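Local coordinates for monosaccharide ABC transporter substrate-binding protein, CUT2 family (PDB 4RU1) that binds myo-inositol in the cleft between its two lobes and probably delivers it, or related sugars, to an ABC-type importer of the CUT2 family, at residues 67-72 / 80-85; 71-76 / 95-100; 264-267 / 273-276. All blocks are in the same frame, centred on the assembly; numbering follows the deposited sequence.

Contact 1 (67-72 / 80-85)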
loop_
_atom_site.group_PDB
_atom_site.type_symbol
_atom_site.label_atom_id
_atom_site.label_comp_id
_atom_site.label_asym_id
_atom_site.label_seq_id
_atom_site.Cartn_x
_atom_site.Cartn_y
_atom_site.Cartn_z
ATOM N N VAL A 67 -19.849 3.589 3.550
ATOM C CA VAL A 67 -21.119 3.187 2.980
ATOM C C VAL A 67 -20.973 1.857 2.248
ATOM O O VAL A 67 -21.830 1.025 2.302
ATOM C CB VAL A 67 -21.626 4.303 2.064
ATOM C CG1 VAL A 67 -22.889 3.906 1.319
ATOM C CG2 VAL A 67 -21.943 5.547 2.889
ATOM N N LEU A 68 -19.866 1.657 1.525
ATOM C CA LEU A 68 -19.598 0.357 0.881
ATOM C C LEU A 68 -19.576 -0.788 1.926
ATOM O O LEU A 68 -19.979 -1.865 1.567
ATOM C CB LEU A 68 -18.295 0.400 0.060
ATOM C CG LEU A 68 -18.196 1.361 -1.129
ATOM C CD1 LEU A 68 -16.802 1.271 -1.630
ATOM C CD2 LEU A 68 -19.220 1.078 -2.218
ATOM N N ILE A 69 -19.055 -0.581 3.134
ATOM C CA ILE A 69 -19.049 -1.625 4.194
ATOM C C ILE A 69 -20.482 -1.951 4.547
ATOM O O ILE A 69 -20.822 -3.137 4.604
ATOM C CB ILE A 69 -18.260 -1.220 5.452
ATOM C CG1 ILE A 69 -16.797 -1.006 5.078
ATOM C CG2 ILE A 69 -18.341 -2.305 6.497
ATOM C CD1 ILE A 69 -15.970 -0.229 6.078
ATOM N N GLN A 70 -21.293 -0.914 4.794
ATOM C CA GLN A 70 -22.746 -1.079 5.045
ATOM C C GLN A 70 -23.500 -1.859 3.958
ATOM O O GLN A 70 -24.312 -2.742 4.266
ATOM C CB GLN A 70 -23.355 0.290 5.378
ATOM C CG GLN A 70 -22.736 0.898 6.649
ATOM C CD GLN A 70 -23.167 2.326 7.014
ATOM O OE1 GLN A 70 -23.134 3.247 6.198
ATOM N NE2 GLN A 70 -23.513 2.521 8.283
ATOM N N ASP A 71 -23.188 -1.565 2.683
ATOM C CA ASP A 71 -23.775 -2.262 1.493
ATOM C C ASP A 71 -23.508 -3.724 1.648
ATOM O O ASP A 71 -24.400 -4.506 1.550
ATOM C CB ASP A 71 -23.259 -1.840 0.123
ATOM C CG ASP A 71 -23.554 -0.346 -0.229
ATOM O OD1 ASP A 71 -24.455 0.298 0.400
ATOM O OD2 ASP A 71 -22.865 0.109 -1.196
ATOM N N ALA A 72 -22.250 -4.113 1.949
ATOM C CA ALA A 72 -21.912 -5.543 2.078
ATOM C C ALA A 72 -22.550 -6.196 3.353
ATOM O O ALA A 72 -23.026 -7.338 3.239
ATOM C CB ALA A 72 -20.354 -5.752 2.074
ATOM N N ILE A 80 -15.919 -9.973 4.866
ATOM C CA ILE A 80 -15.474 -8.698 4.415
ATOM C C ILE A 80 -13.963 -8.596 4.607
ATOM O O ILE A 80 -13.435 -8.866 5.660
ATOM C CB ILE A 80 -16.164 -7.544 5.149
ATOM C CG1 ILE A 80 -17.712 -7.518 4.836
ATOM C CG2 ILE A 80 -15.485 -6.189 4.805
ATOM C CD1 ILE A 80 -18.511 -6.582 5.694
ATOM N N ALA A 81 -13.297 -8.168 3.535
ATOM C CA ALA A 81 -11.917 -7.759 3.562
ATOM C C ALA A 81 -11.840 -6.266 3.301
ATOM O O ALA A 81 -12.352 -5.788 2.235
ATOM C CB ALA A 81 -11.204 -8.574 2.508
ATOM N N VAL A 82 -11.298 -5.493 4.250
ATOM C CA VAL A 82 -11.410 -4.046 4.184
ATOM C C VAL A 82 -10.097 -3.335 4.493
ATOM O O VAL A 82 -9.279 -3.800 5.272
ATOM C CB VAL A 82 -12.461 -3.572 5.187
ATOM C CG1 VAL A 82 -12.077 -3.825 6.637
ATOM C CG2 VAL A 82 -12.833 -2.143 4.930
ATOM N N THR A 83 -9.875 -2.197 3.837
ATOM C CA THR A 83 -8.714 -1.303 4.131
ATOM C C THR A 83 -9.130 -0.167 5.085
ATOM O O THR A 83 -10.294 0.262 5.060
ATOM C CB THR A 83 -8.115 -0.713 2.848
ATOM O OG1 THR A 83 -9.071 0.217 2.302
ATOM C CG2 THR A 83 -7.862 -1.792 1.860
ATOM N N ILE A 84 -8.242 0.305 5.946
ATOM C CA ILE A 84 -8.602 1.295 6.950
ATOM C C ILE A 84 -7.587 2.461 6.898
ATOM O O ILE A 84 -6.898 2.758 7.853
ATOM C CB ILE A 84 -8.652 0.726 8.379
ATOM C CG1 ILE A 84 -9.259 -0.663 8.414
ATOM C CG2 ILE A 84 -9.408 1.681 9.295
ATOM C CD1 ILE A 84 -9.189 -1.354 9.730
ATOM N N PRO A 85 -7.626 3.259 5.810
ATOM C CA PRO A 85 -6.756 4.406 5.727
ATOM C C PRO A 85 -7.161 5.549 6.654
ATOM O O PRO A 85 -6.401 6.424 6.971
ATOM C CB PRO A 85 -6.853 4.820 4.248
ATOM C CG PRO A 85 -8.252 4.388 3.850
ATOM C CD PRO A 85 -8.340 3.026 4.544
#
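The delta methyl of Ile69 meets the CG2 methyl of Val82 where helix 62-74 lies over the sheet, and this is the tight spot of the contact: Ile69 CD1 stands 3.8 Å from Val82 CG2. The two side chains cross at about a right angle, so the isoleucine lays its CG1-CD1 arm across one branch of the valine. The torsions explain the choice of atoms: Ile69 turns CG1 to the side opposite its carbonyl carbon (chi1 -62°), which carries CD1 over to the strand although the CB itself does not point there. One turn on, Ala72 faces the strand directly, and its CB receives Ile80 CD1 at 4.1 Å. Helix and strand run antiparallel, at 171° with 10.2 Å between the axes of the short segments. This is the return half of a right-handed beta-alpha-beta crossover in a Rossmann-like lobe of a periplasmic binding protein, strand 79-82 lying parallel to its neighbours 21-27 and 104-107. The fit is looser around Ile80, whose CD1 stays 4.4 Å from Ile69 CG2; Ile94 and Ala97 of helix 87-99 fill in beside these isoleucines. On the outer face of the helix, Val67 and Asp71 are exposed, while Gln70 points away from the strand and uses its NE2 to hydrogen-bond Gln96.

Contact 2 (71-76 / 95-100)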
loop_
_atom_site.group_PDB
_atom_site.type_symbol
_atom_site.label_atom_id
_atom_site.label_comp_id
_atom_site.label_asym_id
_atom_site.label_seq_id
_atom_site.Cartn_x
_atom_site.Cartn_y
_atom_site.Cartn_z
ATOM N N ASP A 71 -23.188 -1.565 2.683
ATOM C CA ASP A 71 -23.775 -2.262 1.493
ATOM C C ASP A 71 -23.508 -3.724 1.648
ATOM O O ASP A 71 -24.400 -4.506 1.550
ATOM C CB ASP A 71 -23.259 -1.840 0.123
ATOM C CG ASP A 71 -23.554 -0.346 -0.229
ATOM O OD1 ASP A 71 -24.455 0.298 0.400
ATOM O OD2 ASP A 71 -22.865 0.109 -1.196
ATOM N N ALA A 72 -22.250 -4.113 1.949
ATOM C CA ALA A 72 -21.912 -5.543 2.078
ATOM C C ALA A 72 -22.550 -6.196 3.353
ATOM O O ALA A 72 -23.026 -7.338 3.239
ATOM C CB ALA A 72 -20.354 -5.752 2.074
ATOM N N VAL A 73 -22.698 -5.471 4.445
ATOM C CA VAL A 73 -23.370 -5.983 5.614
ATOM C C VAL A 73 -24.819 -6.233 5.244
ATOM O O VAL A 73 -25.375 -7.296 5.594
ATOM C CB VAL A 73 -23.275 -5.048 6.790
ATOM C CG1 VAL A 73 -24.185 -5.494 7.932
ATOM C CG2 VAL A 73 -21.855 -4.987 7.318
ATOM N N ASN A 74 -25.427 -5.258 4.574
ATOM C CA ASN A 74 -26.865 -5.403 4.199
ATOM C C ASN A 74 -27.136 -6.507 3.171
ATOM O O ASN A 74 -28.212 -7.122 3.211
ATOM C CB ASN A 74 -27.439 -4.038 3.808
ATOM C CG ASN A 74 -27.532 -3.122 5.016
ATOM O OD1 ASN A 74 -27.884 -3.595 6.093
ATOM N ND2 ASN A 74 -27.102 -1.877 4.887
ATOM N N ALA A 75 -26.127 -6.823 2.354
ATOM C CA ALA A 75 -26.151 -7.895 1.376
ATOM C C ALA A 75 -25.872 -9.328 1.934
ATOM O O ALA A 75 -25.949 -10.293 1.190
ATOM C CB ALA A 75 -25.201 -7.600 0.267
ATOM N N LYS A 76 -25.473 -9.363 3.208
ATOM C CA LYS A 76 -25.271 -10.578 3.974
ATOM C C LYS A 76 -24.144 -11.401 3.369
ATOM O O LYS A 76 -24.259 -12.636 3.234
ATOM C CB LYS A 76 -26.577 -11.364 4.087
ATOM C CG LYS A 76 -27.511 -10.655 5.034
ATOM C CD LYS A 76 -28.921 -11.209 4.889
ATOM C CE LYS A 76 -29.789 -10.740 6.033
ATOM N NZ LYS A 76 -29.207 -11.154 7.339
ATOM N N LYS A 95 -17.184 -1.904 13.061
ATOM C CA LYS A 95 -17.827 -2.433 14.276
ATOM C C LYS A 95 -19.229 -2.890 14.013
ATOM O O LYS A 95 -19.645 -3.935 14.513
ATOM C CB LYS A 95 -17.856 -1.397 15.351
ATOM C CG LYS A 95 -16.449 -1.177 15.899
ATOM C CD LYS A 95 -16.504 -0.148 17.022
ATOM C CE LYS A 95 -15.159 0.016 17.717
ATOM N NZ LYS A 95 -15.017 1.278 18.513
ATOM N N GLN A 96 -19.959 -2.156 13.191
ATOM C CA GLN A 96 -21.297 -2.593 12.844
ATOM C C GLN A 96 -21.280 -3.916 12.091
ATOM O O GLN A 96 -22.119 -4.777 12.326
ATOM C CB GLN A 96 -22.039 -1.514 12.054
ATOM C CG GLN A 96 -22.493 -0.342 12.907
ATOM C CD GLN A 96 -22.981 0.842 12.085
ATOM O OE1 GLN A 96 -23.345 0.705 10.915
ATOM N NE2 GLN A 96 -23.001 2.010 12.702
ATOM N N ALA A 97 -20.325 -4.086 11.183
ATOM C CA ALA A 97 -20.296 -5.347 10.408
ATOM C C ALA A 97 -20.010 -6.497 11.368
ATOM O O ALA A 97 -20.590 -7.543 11.292
ATOM C CB ALA A 97 -19.226 -5.279 9.325
ATOM N N VAL A 98 -19.037 -6.312 12.264
ATOM C CA VAL A 98 -18.745 -7.357 13.289
ATOM C C VAL A 98 -19.954 -7.725 14.177
ATOM O O VAL A 98 -20.186 -8.899 14.406
ATOM C CB VAL A 98 -17.474 -6.997 14.103
ATOM C CG1 VAL A 98 -17.178 -7.978 15.251
ATOM C CG2 VAL A 98 -16.271 -6.842 13.185
ATOM N N ALA A 99 -20.701 -6.712 14.596
ATOM C CA ALA A 99 -21.897 -6.933 15.439
ATOM C C ALA A 99 -22.990 -7.635 14.660
ATOM O O ALA A 99 -23.830 -8.341 15.226
ATOM C CB ALA A 99 -22.391 -5.609 16.020
ATOM N N ALA A 100 -22.992 -7.468 13.362
ATOM C CA ALA A 100 -23.920 -8.221 12.549
ATOM C C ALA A 100 -23.484 -9.681 12.260
ATOM O O ALA A 100 -24.138 -10.370 11.478
ATOM C CB ALA A 100 -24.233 -7.465 11.253
#
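Val73 pushes both of its methyls against the neighbouring helix, CG2 onto Ala97 and CG1 onto Ala100, and so joins the ends of two helices of an alpha/beta lobe of the Rossmann-like kind found in periplasmic binding proteins. Helices 62-74 and 87-99 lie next to each other on the sheet, with strand 79-82 between them in the chain. Val73 supplies the whole of one side of this small interface, and its orientation decides which methyl meets which alanine. With chi1 at 170°, CG1 extends opposite the backbone N and reaches Ala100 CB at 3.9 Å; CG2, set opposite the carbonyl carbon, turns to Ala97. The two alanines offer their CB atoms differently: that of Ala100 points toward the opposite helix, whereas that of Ala97 lies across the line of approach, so that CG2 also comes over the alpha carbon. Such small side chains let the backbones draw close, and the CA atoms of Val73 and Ala97 are 5.7 Å apart. Beneath the pair, Ile80 of the strand touches both Val73 and Ala97, and Ile102, in the loop after helix 87-99, also packs on the valine; this is the buried side, while Ala100 is exposed. Just beyond Val73, helix 62-74 finishes in a Schellman motif: Lys76 takes a positive phi of 64°, and its N bonds back to the carbonyl O of Val73, the residue that makes the interhelical contact. The packing is tightest at the CG2 methyl of Val73, which lies 3.3 Å from Ala97 CB and 3.5 Å from Ala97 CA, both closer than usual for carbon pairs.

Contact 3 (264-267 / 273-276)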
loop_
_atom_site.group_PDB
_atom_site.type_symbol
_atom_site.label_atom_id
_atom_site.label_comp_id
_atom_site.label_asym_id
_atom_site.label_seq_id
_atom_site.Cartn_x
_atom_site.Cartn_y
_atom_site.Cartn_z
ATOM N N LEU A 264 -10.064 -15.618 5.201
ATOM C CA LEU A 264 -11.510 -15.714 5.478
ATOM C C LEU A 264 -12.023 -17.130 5.185
ATOM O O LEU A 264 -12.864 -17.689 5.936
ATOM C CB LEU A 264 -12.301 -14.669 4.673
ATOM C CG LEU A 264 -12.203 -13.278 5.220
ATOM C CD1 LEU A 264 -12.722 -12.181 4.283
ATOM C CD2 LEU A 264 -13.024 -13.220 6.483
ATOM N N TRP A 265 -11.457 -17.760 4.177
ATOM C CA TRP A 265 -11.871 -19.132 3.832
ATOM C C TRP A 265 -11.438 -20.067 4.980
ATOM O O TRP A 265 -12.237 -20.897 5.408
ATOM C CB TRP A 265 -11.357 -19.583 2.456
ATOM C CG TRP A 265 -11.532 -21.051 2.132
ATOM C CD1 TRP A 265 -12.546 -21.602 1.384
ATOM C CD2 TRP A 265 -10.669 -22.125 2.525
ATOM N NE1 TRP A 265 -12.343 -22.986 1.261
ATOM C CE2 TRP A 265 -11.221 -23.319 1.993
ATOM C CE3 TRP A 265 -9.499 -22.193 3.295
ATOM C CZ2 TRP A 265 -10.621 -24.550 2.191
ATOM C CZ3 TRP A 265 -8.904 -23.427 3.494
ATOM C CH2 TRP A 265 -9.486 -24.587 2.968
ATOM N N LEU A 266 -10.233 -19.948 5.512
ATOM C CA LEU A 266 -9.828 -20.743 6.653
ATOM C C LEU A 266 -10.661 -20.515 7.919
ATOM O O LEU A 266 -11.033 -21.456 8.662
ATOM C CB LEU A 266 -8.342 -20.419 6.990
ATOM C CG LEU A 266 -7.216 -21.088 6.221
ATOM C CD1 LEU A 266 -5.877 -20.382 6.491
ATOM C CD2 LEU A 266 -7.122 -22.567 6.661
ATOM N N TYR A 267 -11.021 -19.276 8.183
ATOM C CA TYR A 267 -11.865 -18.971 9.336
ATOM C C TYR A 267 -13.253 -19.598 9.183
ATOM O O TYR A 267 -13.785 -20.139 10.128
ATOM C CB TYR A 267 -12.018 -17.460 9.544
ATOM C CG TYR A 267 -12.765 -17.126 10.789
ATOM C CD1 TYR A 267 -12.150 -17.200 12.029
ATOM C CD2 TYR A 267 -14.068 -16.704 10.736
ATOM C CE1 TYR A 267 -12.827 -16.880 13.208
ATOM C CE2 TYR A 267 -14.760 -16.374 11.917
ATOM C CZ TYR A 267 -14.128 -16.467 13.141
ATOM O OH TYR A 267 -14.804 -16.107 14.349
ATOM N N THR A 273 -7.467 -18.788 12.545
ATOM C CA THR A 273 -6.917 -17.465 12.284
ATOM C C THR A 273 -5.427 -17.608 12.011
ATOM O O THR A 273 -4.873 -18.723 12.214
ATOM C CB THR A 273 -7.076 -16.506 13.430
ATOM O OG1 THR A 273 -6.388 -17.066 14.554
ATOM C CG2 THR A 273 -8.590 -16.263 13.697
ATOM N N ILE A 274 -4.820 -16.552 11.477
ATOM C CA ILE A 274 -3.387 -16.507 11.255
ATOM C C ILE A 274 -2.877 -15.247 11.891
ATOM O O ILE A 274 -3.529 -14.193 11.741
ATOM C CB ILE A 274 -2.948 -16.522 9.787
ATOM C CG1 ILE A 274 -3.670 -17.595 8.912
ATOM C CG2 ILE A 274 -1.408 -16.672 9.721
ATOM C CD1 ILE A 274 -3.593 -17.253 7.418
ATOM N N GLY A 275 -1.805 -15.289 12.640
ATOM C CA GLY A 275 -1.235 -14.085 13.281
ATOM C C GLY A 275 -1.382 -13.961 14.770
ATOM O O GLY A 275 -0.742 -13.096 15.357
ATOM N N GLY A 276 -2.256 -14.765 15.375
ATOM C CA GLY A 276 -2.479 -14.750 16.835
ATOM C C GLY A 276 -2.686 -13.400 17.462
ATOM O O GLY A 276 -1.996 -13.025 18.451
#
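Two pairs of side chains join helix 253-270 to the loop that follows it: Leu266 with Ile274, and Tyr267 with Thr273. In the first, methyl meets methyl, Leu266 CD1 lying 4.0 Å from Ile274 CD1, and the two branched chains cross at about a right angle. In the second, the CG2 methyl of Thr273 approaches the tyrosine ring obliquely, 4.0 Å from Tyr267 CD1, and the side chains run side by side in the same direction. Thr273 meets the ring with its methyl because CG2 is set opposite the carbonyl carbon, while OG1 takes the place between the backbone N and that carbon (chi1 60°). The CB of Thr273 points away from the helix, yet CG2 still reaches the ring. Ile274 brings its CD1 back to the helix although its CB does not point there. The tyrosine is held from elsewhere too, by Pro103 and Leu120 in loops of the same lobe. Leu264, one turn earlier, also packs on Pro103, just before strand 104-107. The contact thus lies at the surface, where the chain leaves helix 253-270 and heads for strand 280-281 at the edge of the parallel sheet.

Contacts 1 and 2 are neighbours that share helix 62-74, which meets strand 79-82 in the first and helix 87-99 in the second. Their centres lie 9 Å apart, and they join where Ile69 CG2 comes within 4.2 Å of Ala97 CB. All three contacts are apolar, but the fit changes with place. Contact 1 is wholly buried and uses two isoleucines, with a valine and an alanine, to span helix to sheet; contact 2, partly buried, sets one valine against smaller side chains; contact 3 is a surface closure between a helix and its own following loop. It touches contact 1 through Leu264, which packs on the Ile80 backbone, but does not reach contact 2.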